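Local coordinates for protein UDP-N-acetylglucosamine 4-epimerase (Bacillus cereus, PDB 3M2P) that probably interconverts UDP-N-acetylglucosamine and UDP-N-acetylgalactosamine by epimerisation at C4 of the sugar, and binds UDP, at residues M173-F177 with N232-A236; F160-G165 with R197-A202; Y211-Q215 with L273-S277; T221-G225 with M265-A270. All blocks are in the same frame, centred on the assembly; numbering follows the deposited sequence.

Contact 1 (M173-F177 with N232-A236); sequences MINRF and NYEVA
Met-173, present as selenomethionine, reaches from helix 173-182 to the amide of Asn-232 and the side of Val-235 on helix 232-242. With CG anti to the backbone N (chi1 178°), CB and CG serve as an extended arm that carries the selenium across the gap. SE then lies beside the amide group, 3.4 Å from Asn-232 CG. At SE the chain bends (chi3 87°), turning CE along the amide to its nitrogen side and on to Val-235, where CE stands 4.1 Å from CG1. A turn further on, Phe-177 also points at the second helix. Ala-236 CB lies over one face of its ring, 4.0 Å from CE2, whereas Val-235 CG1 sits at the ring edge near its plane, 4.1 Å from CD2. Val-235 CG1 thus receives Met-173, Phe-177 and Ile-174, whose CD1 is 4.2 Å away. The two short helical segments approach to 11.0 Å between axes at 32°, a spacing filled by side chains. Phe-177 and Ala-236 also pack on strand 187-189, and Ile-174 and Val-235 share Phe-282 of helix 282-293. No hydrogen bond spans the pair; Asn-232 spends OD1 on Arg-197 of strand 197-201, which fixes the amide while Met-173 merely packs against it. Cohesion therefore comes from apolar packing, while the buried Asn-232 OD1 is satisfied by Arg-197, not by the facing helix.

Contact 2 (F160-G165 with R197-A202); sequences FAHLYG and REFLYA
Strands 162-164 and 197-201 run parallel, pairing His-162, Leu-163 and Tyr-164 with Phe-199, Leu-200 and Tyr-201, their short axes turned 45° against each other. His-162 N bonds to Glu-198 O (3.0 Å) and Leu-200 N returns to His-162 O (2.8 Å); a weak bond from Tyr-164 N to Leu-200 O follows, and Ala-202 N closes the series on Tyr-164 O at 2.9 Å. Tyr-164 dominates the face it shares with His-162, Phe-199 and Tyr-201. Its CG is wedged between backbone N and carbonyl carbon (chi1 65°), which lays the ring across the neighbouring strand: Tyr-201 CA makes a CH-pi contact over one face, 3.9 Å from the ring centroid, while Phe-199 O lies at the edge. The two tyrosine rings are nearly parallel but slid apart, with little overlap. Leu-200, on the face it shares with Leu-163, brings CD2 to 3.7 Å from Phe-160 CD1. Tyr-164 and Tyr-201 pack on helix 282-293, where Tyr-201 OH bonds to Glu-288; Phe-160 and Leu-200 pack on helix 202-212, and Leu-163 touches the UDP-site residue Leu-14 of helix 13-24. Strand 154-164 continues the parallel Rossmann sheet through strand 103-109.

Contact 3 (Y211-Q215 with L273-S277); sequences YALKQ and LLDFS
Tyr-211, on helix 202-212, brings its ring against the carbonyl oxygens of Leu-274 and Asp-275 in the loop after helix 268-273. Its CG lies anti to the carbonyl carbon (chi1 -81°), a setting that brings the CD2-CE2 side of the ring against these two successive oxygens. Leu-274 O lies at the ring edge, near the ring plane and 3.5 Å from CD2. Asp-275 O approaches the same side obliquely, at 3.4 Å from CD2. Lys-214, three residues later, sends its NZ over one face of the ring, offset toward the rim, and Lys-207 of helix 202-212 makes a cation-pi contact with the ring. The apolar part of the contact is small: Leu-274 lays CD2 against Ala-212 CB at 3.7 Å, and its CD1 comes to 4.3 Å from the CG of Gln-215. Gln-215 is folded at chi2 (-59°), and its amide is thereby brought back toward the loop. A water joins these elements, donating to Tyr-211 O (3.0 Å) and Leu-274 O (3.0 Å) and accepting from Gln-215 NE2 (3.1 Å). Asp-275 leaves helical geometry with positive phi as the chain turns away from helix 268-273, and Phe-276 N bonds back to Ala-270. No direct hydrogen bond crosses between the segments: they are joined by ring-to-carbonyl contacts, a small patch of aliphatic packing and one bridging water that donates to a carbonyl of each, so the polar joining relies on solvent, as suits a partly buried site.

Contact 4 (T221-G225 with M265-A270); sequences TFNIG and MDSSKA
Strand 220-224, which pairs with strand 154-164 in the Rossmann sheet, meets the start of helix 268-273 through Gly-225, Asn-223 and Thr-221 on one side and Ser-267 and Lys-269 on the other. Ser-267 occupies the N-cap position but makes no capping bond with its hydroxyl. OG instead accepts from Gly-225 N at 2.9 Å and gives a weak bond to Asn-223 O, gripping the strand where it ends. The turn before the helix is held from within by Asp-266, whose OD1 receives Ser-268 N (3.0 Å) in an Asx turn and Ser-268 OG on its syn lone pair. Lys-269 starts with CG anti to its backbone N (chi1 -166°) and bends further out at chi3. Its side chain crosses that of Phe-222 at about a right angle, with CD oblique to the ring and 3.3 Å from Phe-222 CD2, and NZ ends on Thr-221 O, 2.8 Å away and tilted 20° from the carbonyl plane. Met-265, a selenomethionine, lies across Asn-223: SE is 3.6 Å from the asparagine CG, and the bent tail puts CE beside the Gly-225 backbone, 3.5 Å from its N. Ala-270 CB fills in between, touching Asn-223 O and meeting Ile-224 CD1 at 3.9 Å. Around this junction, Phe-222 and Ile-224 exchange backbone bonds with strand 154-164, Asn-223 N bonds to Glu-123, and Leu-274 and Phe-276 of the loop after helix 268-273 pack on Phe-222 and Ile-224.

Contacts 1, 2 and 4 are buried, whereas contact 3 is partly exposed and draws on a water. Contact 2 is nearest the centre of the chain and relies on parallel strand pairing together with aromatic packing; contact 1 joins two helices by apolar packing, and contact 4 ties a strand end to a helix start by side-chain-to-backbone bonds. Contacts 1 and 2 touch where Val-235 packs on Phe-199. Contacts 2 and 4 share the sheet, where Ala-161 N reaches Ile-224 O. Contacts 3 and 4 share the region of helix 268-273, contact 4 lying within the loop closed by contact 3. Contacts 1 and 3 stay about 17 Å apart at their nearest atoms.

Contact 1 (M173-F177 with N232-A236)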
loop_
_atom_site.group_PDB
_atom_site.type_symbol
_atom_site.label_atom_id
_atom_site.label_comp_id
_atom_site.label_asym_id
_atom_site.label_seq_id
_atom_site.Cartn_x
_atom_site.Cartn_y
_atom_site.Cartn_z
HETATM N N MSE A 173 11.471 -4.190 22.124
HETATM C CA MSE A 173 11.045 -4.964 23.296
HETATM C C MSE A 173 11.714 -6.332 23.447
HETATM O O MSE A 173 12.296 -6.639 24.489
HETATM C CB MSE A 173 9.530 -5.169 23.307
HETATM C CG MSE A 173 9.071 -6.021 24.487
HETATM SE SE MSE A 173 7.223 -6.674 24.449
HETATM C CE MSE A 173 7.466 -8.328 23.423
ATOM N N ILE A 174 11.601 -7.157 22.409
ATOM C CA ILE A 174 12.096 -8.528 22.444
ATOM C C ILE A 174 13.609 -8.561 22.659
ATOM O O ILE A 174 14.123 -9.430 23.362
ATOM C CB ILE A 174 11.718 -9.277 21.150
ATOM C CG1 ILE A 174 12.495 -10.589 21.017
ATOM C CG2 ILE A 174 11.945 -8.379 19.920
ATOM C CD1 ILE A 174 11.674 -11.812 21.299
ATOM N N ASN A 175 14.319 -7.608 22.061
ATOM C CA ASN A 175 15.765 -7.509 22.249
ATOM C C ASN A 175 16.108 -7.101 23.687
ATOM O O ASN A 175 17.011 -7.669 24.305
ATOM C CB ASN A 175 16.399 -6.535 21.242
ATOM C CG ASN A 175 16.323 -7.036 19.798
ATOM O OD1 ASN A 175 16.628 -8.192 19.513
ATOM N ND2 ASN A 175 15.925 -6.154 18.884
ATOM N N ARG A 176 15.377 -6.120 24.214
ATOM C CA ARG A 176 15.546 -5.689 25.603
ATOM C C ARG A 176 15.467 -6.862 26.575
ATOM O O ARG A 176 16.355 -7.041 27.403
ATOM C CB ARG A 176 14.510 -4.626 25.989
ATOM C CG ARG A 176 14.873 -3.197 25.602
ATOM C CD ARG A 176 13.888 -2.181 26.217
ATOM N NE ARG A 176 12.518 -2.296 25.697
ATOM C CZ ARG A 176 11.469 -2.711 26.414
ATOM N NH1 ARG A 176 11.617 -3.055 27.699
ATOM N NH2 ARG A 176 10.262 -2.778 25.848
ATOM N N PHE A 177 14.404 -7.651 26.480
ATOM C CA PHE A 177 14.277 -8.826 27.329
ATOM C C PHE A 177 15.517 -9.707 27.205
ATOM O O PHE A 177 16.111 -10.102 28.210
ATOM C CB PHE A 177 13.045 -9.652 26.968
ATOM C CG PHE A 177 11.750 -8.977 27.258
ATOM C CD1 PHE A 177 11.687 -7.913 28.125
ATOM C CD2 PHE A 177 10.583 -9.430 26.679
ATOM C CE1 PHE A 177 10.486 -7.300 28.396
ATOM C CE2 PHE A 177 9.381 -8.822 26.949
ATOM C CZ PHE A 177 9.333 -7.756 27.807
ATOM N N ASN A 232 2.741 -10.492 25.519
ATOM C CA ASN A 232 3.999 -9.988 26.055
ATOM C C ASN A 232 4.381 -10.694 27.345
ATOM O O ASN A 232 5.558 -10.946 27.607
ATOM C CB ASN A 232 3.945 -8.475 26.245
ATOM C CG ASN A 232 4.013 -7.728 24.927
ATOM O OD1 ASN A 232 3.844 -6.508 24.877
ATOM N ND2 ASN A 232 4.262 -8.467 23.841
ATOM N N TYR A 233 3.375 -11.024 28.142
ATOM C CA TYR A 233 3.587 -11.821 29.341
ATOM C C TYR A 233 4.208 -13.185 28.971
ATOM O O TYR A 233 5.206 -13.600 29.564
ATOM C CB TYR A 233 2.271 -11.955 30.126
ATOM C CG TYR A 233 2.342 -12.824 31.368
ATOM C CD1 TYR A 233 1.977 -14.158 31.318
ATOM C CD2 TYR A 233 2.756 -12.308 32.586
ATOM C CE1 TYR A 233 2.028 -14.960 32.439
ATOM C CE2 TYR A 233 2.810 -13.102 33.718
ATOM C CZ TYR A 233 2.446 -14.435 33.640
ATOM O OH TYR A 233 2.496 -15.263 34.756
ATOM N N GLU A 234 3.646 -13.863 27.970
ATOM C CA GLU A 234 4.217 -15.129 27.502
ATOM C C GLU A 234 5.668 -14.984 27.053
ATOM O O GLU A 234 6.525 -15.756 27.477
ATOM C CB GLU A 234 3.414 -15.701 26.343
ATOM C CG GLU A 234 1.960 -15.955 26.627
ATOM C CD GLU A 234 1.346 -16.876 25.590
ATOM O OE1 GLU A 234 0.696 -16.359 24.648
ATOM O OE2 GLU A 234 1.541 -18.110 25.709
ATOM N N VAL A 235 5.922 -14.015 26.167
ATOM C CA VAL A 235 7.267 -13.741 25.658
ATOM C C VAL A 235 8.273 -13.612 26.803
ATOM O O VAL A 235 9.267 -14.331 26.853
ATOM C CB VAL A 235 7.298 -12.445 24.786
ATOM C CG1 VAL A 235 8.699 -12.166 24.248
ATOM C CG2 VAL A 235 6.312 -12.531 23.646
ATOM N N ALA A 236 8.003 -12.696 27.728
ATOM C CA ALA A 236 8.891 -12.449 28.863
ATOM C C ALA A 236 9.190 -13.711 29.660
ATOM O O ALA A 236 10.343 -13.992 29.964
ATOM C CB ALA A 236 8.306 -11.386 29.765
#

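Contact 2 (F160-G165 with R197-A202)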
loop_
_atom_site.group_PDB
_atom_site.type_symbol
_atom_site.label_atom_id
_atom_site.label_comp_id
_atom_site.label_asym_id
_atom_site.label_seq_id
_atom_site.Cartn_x
_atom_site.Cartn_y
_atom_site.Cartn_z
ATOM N N PHE A 160 6.235 -11.613 6.048
ATOM C CA PHE A 160 6.814 -12.098 7.303
ATOM C C PHE A 160 6.072 -11.621 8.541
ATOM O O PHE A 160 5.635 -10.476 8.609
ATOM C CB PHE A 160 8.277 -11.666 7.430
ATOM C CG PHE A 160 9.177 -12.281 6.411
ATOM C CD1 PHE A 160 9.343 -13.654 6.355
ATOM C CD2 PHE A 160 9.859 -11.489 5.509
ATOM C CE1 PHE A 160 10.154 -14.220 5.422
ATOM C CE2 PHE A 160 10.677 -12.049 4.572
ATOM C CZ PHE A 160 10.820 -13.417 4.523
ATOM N N ALA A 161 5.942 -12.511 9.522
ATOM C CA ALA A 161 5.452 -12.132 10.843
ATOM C C ALA A 161 6.583 -11.387 11.538
ATOM O O ALA A 161 7.608 -11.124 10.926
ATOM C CB ALA A 161 5.028 -13.362 11.647
ATOM N N HIS A 162 6.407 -11.037 12.799
ATOM C CA HIS A 162 7.411 -10.233 13.476
ATOM C C HIS A 162 8.714 -10.992 13.652
ATOM O O HIS A 162 8.755 -12.024 14.302
ATOM C CB HIS A 162 6.870 -9.708 14.807
ATOM C CG HIS A 162 5.583 -8.963 14.660
ATOM N ND1 HIS A 162 5.516 -7.706 14.107
ATOM C CD2 HIS A 162 4.307 -9.315 14.951
ATOM C CE1 HIS A 162 4.258 -7.304 14.079
ATOM N NE2 HIS A 162 3.503 -8.265 14.580
ATOM N N LEU A 163 9.783 -10.479 13.063
ATOM C CA LEU A 163 11.047 -11.190 13.113
ATOM C C LEU A 163 11.770 -10.978 14.447
ATOM O O LEU A 163 11.808 -9.862 14.975
ATOM C CB LEU A 163 11.957 -10.802 11.931
ATOM C CG LEU A 163 11.417 -10.979 10.504
ATOM C CD1 LEU A 163 10.206 -10.072 10.326
ATOM C CD2 LEU A 163 12.456 -10.659 9.420
ATOM N N TYR A 164 12.329 -12.058 14.988
ATOM C CA TYR A 164 13.274 -11.950 16.089
ATOM C C TYR A 164 14.468 -12.845 15.817
ATOM O O TYR A 164 14.357 -13.828 15.082
ATOM C CB TYR A 164 12.624 -12.318 17.420
ATOM C CG TYR A 164 12.182 -13.753 17.515
ATOM C CD1 TYR A 164 10.896 -14.124 17.158
ATOM C CD2 TYR A 164 13.047 -14.733 17.966
ATOM C CE1 TYR A 164 10.490 -15.430 17.239
ATOM C CE2 TYR A 164 12.647 -16.051 18.050
ATOM C CZ TYR A 164 11.369 -16.391 17.690
ATOM O OH TYR A 164 10.956 -17.700 17.784
ATOM N N GLY A 165 15.611 -12.506 16.403
ATOM C CA GLY A 165 16.818 -13.293 16.202
ATOM C C GLY A 165 17.901 -13.130 17.259
ATOM O O GLY A 165 17.640 -12.710 18.388
ATOM N N ARG A 197 0.700 -11.448 19.487
ATOM C CA ARG A 197 1.538 -11.042 18.359
ATOM C C ARG A 197 2.378 -12.215 17.865
ATOM O O ARG A 197 2.942 -12.946 18.666
ATOM C CB ARG A 197 2.448 -9.874 18.762
ATOM C CG ARG A 197 1.718 -8.543 18.977
ATOM C CD ARG A 197 2.700 -7.379 19.045
ATOM N NE ARG A 197 3.181 -7.135 20.402
ATOM C CZ ARG A 197 4.267 -6.422 20.705
ATOM N NH1 ARG A 197 5.018 -5.895 19.754
ATOM N NH2 ARG A 197 4.618 -6.250 21.973
ATOM N N GLU A 198 2.462 -12.397 16.548
ATOM C CA GLU A 198 3.148 -13.564 15.993
ATOM C C GLU A 198 4.631 -13.297 15.774
ATOM O O GLU A 198 4.997 -12.312 15.147
ATOM C CB GLU A 198 2.485 -13.983 14.692
ATOM C CG GLU A 198 2.890 -15.348 14.163
ATOM C CD GLU A 198 2.040 -15.741 12.967
ATOM O OE1 GLU A 198 1.154 -14.930 12.606
ATOM O OE2 GLU A 198 2.246 -16.839 12.389
ATOM N N PHE A 199 5.480 -14.175 16.305
ATOM C CA PHE A 199 6.931 -14.004 16.225
ATOM C C PHE A 199 7.625 -15.109 15.425
ATOM O O PHE A 199 7.618 -16.273 15.823
ATOM C CB PHE A 199 7.526 -13.951 17.622
ATOM C CG PHE A 199 7.114 -12.751 18.405
ATOM C CD1 PHE A 199 5.959 -12.770 19.171
ATOM C CD2 PHE A 199 7.892 -11.603 18.396
ATOM C CE1 PHE A 199 5.585 -11.671 19.904
ATOM C CE2 PHE A 199 7.518 -10.494 19.130
ATOM C CZ PHE A 199 6.359 -10.530 19.878
ATOM N N LEU A 200 8.238 -14.731 14.307
ATOM C CA LEU A 200 8.896 -15.685 13.426
ATOM C C LEU A 200 10.399 -15.600 13.566
ATOM O O LEU A 200 10.985 -14.560 13.308
ATOM C CB LEU A 200 8.510 -15.415 11.973
ATOM C CG LEU A 200 9.301 -16.163 10.904
ATOM C CD1 LEU A 200 8.952 -17.636 10.927
ATOM C CD2 LEU A 200 9.018 -15.576 9.543
ATOM N N TYR A 201 11.019 -16.699 13.972
ATOM C CA TYR A 201 12.463 -16.750 14.142
ATOM C C TYR A 201 13.140 -16.454 12.808
ATOM O O TYR A 201 12.716 -16.953 11.771
ATOM C CB TYR A 201 12.859 -18.127 14.682
ATOM C CG TYR A 201 14.315 -18.309 15.065
ATOM C CD1 TYR A 201 15.122 -17.232 15.386
ATOM C CD2 TYR A 201 14.867 -19.584 15.142
ATOM C CE1 TYR A 201 16.445 -17.421 15.741
ATOM C CE2 TYR A 201 16.188 -19.784 15.504
ATOM C CZ TYR A 201 16.973 -18.702 15.798
ATOM O OH TYR A 201 18.293 -18.913 16.140
ATOM N N ALA A 202 14.176 -15.619 12.837
ATOM C CA ALA A 202 14.900 -15.253 11.630
ATOM C C ALA A 202 15.364 -16.484 10.851
ATOM O O ALA A 202 15.324 -16.493 9.627
ATOM C CB ALA A 202 16.085 -14.363 11.968
#

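Contact 3 (Y211-Q215 with L273-S277)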
loop_
_atom_site.group_PDB
_atom_site.type_symbol
_atom_site.label_atom_id
_atom_site.label_comp_id
_atom_site.label_asym_id
_atom_site.label_seq_id
_atom_site.Cartn_x
_atom_site.Cartn_y
_atom_site.Cartn_z
ATOM N N TYR A 211 12.714 -22.097 0.446
ATOM C CA TYR A 211 11.645 -22.929 -0.110
ATOM C C TYR A 211 10.841 -22.233 -1.190
ATOM O O TYR A 211 10.289 -22.886 -2.073
ATOM C CB TYR A 211 10.701 -23.407 0.987
ATOM C CG TYR A 211 11.235 -24.589 1.730
ATOM C CD1 TYR A 211 12.500 -24.544 2.302
ATOM C CD2 TYR A 211 10.491 -25.754 1.861
ATOM C CE1 TYR A 211 13.013 -25.626 2.999
ATOM C CE2 TYR A 211 10.998 -26.851 2.557
ATOM C CZ TYR A 211 12.263 -26.777 3.123
ATOM O OH TYR A 211 12.796 -27.839 3.814
ATOM N N ALA A 212 10.755 -20.910 -1.096
ATOM C CA ALA A 212 10.044 -20.113 -2.088
ATOM C C ALA A 212 10.926 -19.990 -3.317
ATOM O O ALA A 212 10.441 -19.885 -4.440
ATOM C CB ALA A 212 9.700 -18.731 -1.523
ATOM N N LEU A 213 12.235 -20.001 -3.096
ATOM C CA LEU A 213 13.180 -19.943 -4.196
ATOM C C LEU A 213 13.166 -21.264 -4.971
ATOM O O LEU A 213 13.748 -21.368 -6.055
ATOM C CB LEU A 213 14.584 -19.628 -3.671
ATOM C CG LEU A 213 14.922 -18.152 -3.487
ATOM C CD1 LEU A 213 16.221 -17.995 -2.717
ATOM C CD2 LEU A 213 14.996 -17.449 -4.824
ATOM N N LYS A 214 12.494 -22.265 -4.405
ATOM C CA LYS A 214 12.370 -23.576 -5.025
ATOM C C LYS A 214 11.286 -23.559 -6.087
ATOM O O LYS A 214 11.380 -24.278 -7.083
ATOM C CB LYS A 214 12.053 -24.644 -3.974
ATOM C CG LYS A 214 13.260 -25.067 -3.168
ATOM C CD LYS A 214 12.918 -25.994 -2.013
ATOM C CE LYS A 214 14.225 -26.511 -1.399
ATOM N NZ LYS A 214 14.136 -26.954 0.024
ATOM N N GLN A 215 10.253 -22.745 -5.869
ATOM C CA GLN A 215 9.177 -22.608 -6.844
ATOM C C GLN A 215 9.506 -21.486 -7.821
ATOM O O GLN A 215 8.836 -20.454 -7.848
ATOM C CB GLN A 215 7.835 -22.345 -6.163
ATOM C CG GLN A 215 7.530 -23.271 -5.001
ATOM C CD GLN A 215 7.515 -24.731 -5.387
ATOM O OE1 GLN A 215 7.103 -25.092 -6.485
ATOM N NE2 GLN A 215 7.960 -25.582 -4.479
ATOM N N LEU A 273 1.446 -24.824 -0.841
ATOM C CA LEU A 273 2.164 -24.457 -2.070
ATOM C C LEU A 273 3.677 -24.408 -1.912
ATOM O O LEU A 273 4.411 -24.891 -2.776
ATOM C CB LEU A 273 1.681 -23.129 -2.657
ATOM C CG LEU A 273 0.288 -23.136 -3.281
ATOM C CD1 LEU A 273 -0.289 -24.550 -3.292
ATOM C CD2 LEU A 273 -0.632 -22.214 -2.522
ATOM N N LEU A 274 4.152 -23.820 -0.824
ATOM C CA LEU A 274 5.592 -23.742 -0.607
ATOM C C LEU A 274 6.121 -24.941 0.179
ATOM O O LEU A 274 7.322 -25.026 0.445
ATOM C CB LEU A 274 5.975 -22.425 0.079
ATOM C CG LEU A 274 6.410 -21.256 -0.812
ATOM C CD1 LEU A 274 5.466 -21.020 -1.988
ATOM C CD2 LEU A 274 6.566 -19.999 0.007
ATOM N N ASP A 275 5.232 -25.875 0.522
ATOM C CA ASP A 275 5.585 -27.003 1.389
ATOM C C ASP A 275 6.439 -26.486 2.546
ATOM O O ASP A 275 7.487 -27.047 2.851
ATOM C CB ASP A 275 6.354 -28.107 0.626
ATOM C CG ASP A 275 5.674 -28.534 -0.695
ATOM O OD1 ASP A 275 4.512 -29.022 -0.664
ATOM O OD2 ASP A 275 6.324 -28.402 -1.766
ATOM N N PHE A 276 6.002 -25.397 3.175
ATOM C CA PHE A 276 6.818 -24.737 4.198
ATOM C C PHE A 276 6.272 -24.837 5.625
ATOM O O PHE A 276 5.090 -24.597 5.878
ATOM C CB PHE A 276 7.068 -23.258 3.862
ATOM C CG PHE A 276 7.617 -22.476 5.025
ATOM C CD1 PHE A 276 8.956 -22.578 5.378
ATOM C CD2 PHE A 276 6.788 -21.673 5.799
ATOM C CE1 PHE A 276 9.463 -21.880 6.463
ATOM C CE2 PHE A 276 7.292 -20.967 6.884
ATOM C CZ PHE A 276 8.630 -21.076 7.214
ATOM N N SER A 277 7.146 -25.170 6.563
ATOM C CA SER A 277 6.773 -25.114 7.956
ATOM C C SER A 277 8.006 -24.722 8.755
ATOM O O SER A 277 9.129 -24.948 8.310
ATOM C CB SER A 277 6.216 -26.461 8.412
ATOM O OG SER A 277 7.182 -27.494 8.252
HETATM O O HOH W 1 9.300 -25.655 -1.707
#

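Contact 4 (T221-G225 with M265-A270)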
loop_
_atom_site.group_PDB
_atom_site.type_symbol
_atom_site.label_atom_id
_atom_site.label_comp_id
_atom_site.label_asym_id
_atom_site.label_seq_id
_atom_site.Cartn_x
_atom_site.Cartn_y
_atom_site.Cartn_z
ATOM N N THR A 221 1.534 -14.131 -3.425
ATOM C CA THR A 221 1.750 -13.576 -2.096
ATOM C C THR A 221 1.426 -14.542 -0.935
ATOM O O THR A 221 0.333 -15.103 -0.851
ATOM C CB THR A 221 1.027 -12.246 -1.974
ATOM O OG1 THR A 221 1.570 -11.372 -2.966
ATOM C CG2 THR A 221 1.242 -11.633 -0.605
ATOM N N PHE A 222 2.399 -14.730 -0.051
ATOM C CA PHE A 222 2.268 -15.700 1.020
ATOM C C PHE A 222 2.546 -15.127 2.424
ATOM O O PHE A 222 3.501 -14.376 2.608
ATOM C CB PHE A 222 3.212 -16.867 0.757
ATOM C CG PHE A 222 3.184 -17.367 -0.658
ATOM C CD1 PHE A 222 4.027 -16.829 -1.611
ATOM C CD2 PHE A 222 2.340 -18.395 -1.027
ATOM C CE1 PHE A 222 4.014 -17.294 -2.893
ATOM C CE2 PHE A 222 2.321 -18.863 -2.323
ATOM C CZ PHE A 222 3.157 -18.319 -3.249
ATOM N N ASN A 223 1.714 -15.489 3.407
ATOM C CA ASN A 223 2.010 -15.188 4.802
ATOM C C ASN A 223 3.074 -16.163 5.262
ATOM O O ASN A 223 2.915 -17.371 5.096
ATOM C CB ASN A 223 0.781 -15.379 5.695
ATOM C CG ASN A 223 -0.332 -14.408 5.392
ATOM O OD1 ASN A 223 -1.481 -14.626 5.779
ATOM N ND2 ASN A 223 -0.007 -13.332 4.703
ATOM N N ILE A 224 4.159 -15.661 5.834
ATOM C CA ILE A 224 5.120 -16.549 6.475
ATOM C C ILE A 224 5.113 -16.338 7.989
ATOM O O ILE A 224 5.940 -15.604 8.530
ATOM C CB ILE A 224 6.558 -16.391 5.929
ATOM C CG1 ILE A 224 6.585 -16.451 4.397
ATOM C CG2 ILE A 224 7.450 -17.466 6.525
ATOM C CD1 ILE A 224 6.279 -17.815 3.801
ATOM N N GLY A 225 4.161 -16.983 8.662
ATOM C CA GLY A 225 4.078 -16.959 10.112
ATOM C C GLY A 225 4.673 -18.202 10.749
ATOM O O GLY A 225 5.052 -19.147 10.060
HETATM N N MSE A 265 -1.066 -14.489 11.780
HETATM C CA MSE A 265 -1.569 -14.910 10.482
HETATM C C MSE A 265 -1.819 -16.390 10.379
HETATM O O MSE A 265 -1.190 -17.205 11.046
HETATM C CB MSE A 265 -0.588 -14.541 9.371
HETATM C CG MSE A 265 -0.316 -13.072 9.224
HETATM SE SE MSE A 265 1.283 -12.786 8.158
HETATM C CE MSE A 265 2.526 -13.921 9.174
ATOM N N ASP A 266 -2.726 -16.709 9.471
ATOM C CA ASP A 266 -2.963 -18.049 8.988
ATOM C C ASP A 266 -1.956 -18.326 7.867
ATOM O O ASP A 266 -1.950 -17.639 6.844
ATOM C CB ASP A 266 -4.391 -18.085 8.463
ATOM C CG ASP A 266 -4.727 -19.367 7.786
ATOM O OD1 ASP A 266 -3.838 -20.233 7.713
ATOM O OD2 ASP A 266 -5.882 -19.503 7.323
ATOM N N SER A 267 -1.081 -19.307 8.055
ATOM C CA SER A 267 -0.057 -19.581 7.042
ATOM C C SER A 267 -0.289 -20.871 6.243
ATOM O O SER A 267 0.658 -21.463 5.710
ATOM C CB SER A 267 1.334 -19.585 7.671
ATOM O OG SER A 267 1.641 -18.315 8.205
ATOM N N SER A 268 -1.550 -21.294 6.168
ATOM C CA SER A 268 -1.948 -22.421 5.341
ATOM C C SER A 268 -1.263 -22.371 3.974
ATOM O O SER A 268 -0.450 -23.235 3.650
ATOM C CB SER A 268 -3.461 -22.410 5.129
ATOM O OG SER A 268 -4.157 -22.402 6.356
ATOM N N LYS A 269 -1.597 -21.353 3.181
ATOM C CA LYS A 269 -1.097 -21.243 1.817
ATOM C C LYS A 269 0.393 -21.554 1.703
ATOM O O LYS A 269 0.799 -22.322 0.845
ATOM C CB LYS A 269 -1.385 -19.861 1.234
ATOM C CG LYS A 269 -1.207 -19.805 -0.267
ATOM C CD LYS A 269 -0.926 -18.399 -0.775
ATOM C CE LYS A 269 -2.176 -17.680 -1.240
ATOM N NZ LYS A 269 -1.819 -16.511 -2.079
ATOM N N ALA A 270 1.210 -20.966 2.565
ATOM C CA ALA A 270 2.639 -21.238 2.530
ATOM C C ALA A 270 2.907 -22.721 2.762
ATOM O O ALA A 270 3.831 -23.293 2.195
ATOM C CB ALA A 270 3.369 -20.397 3.566
#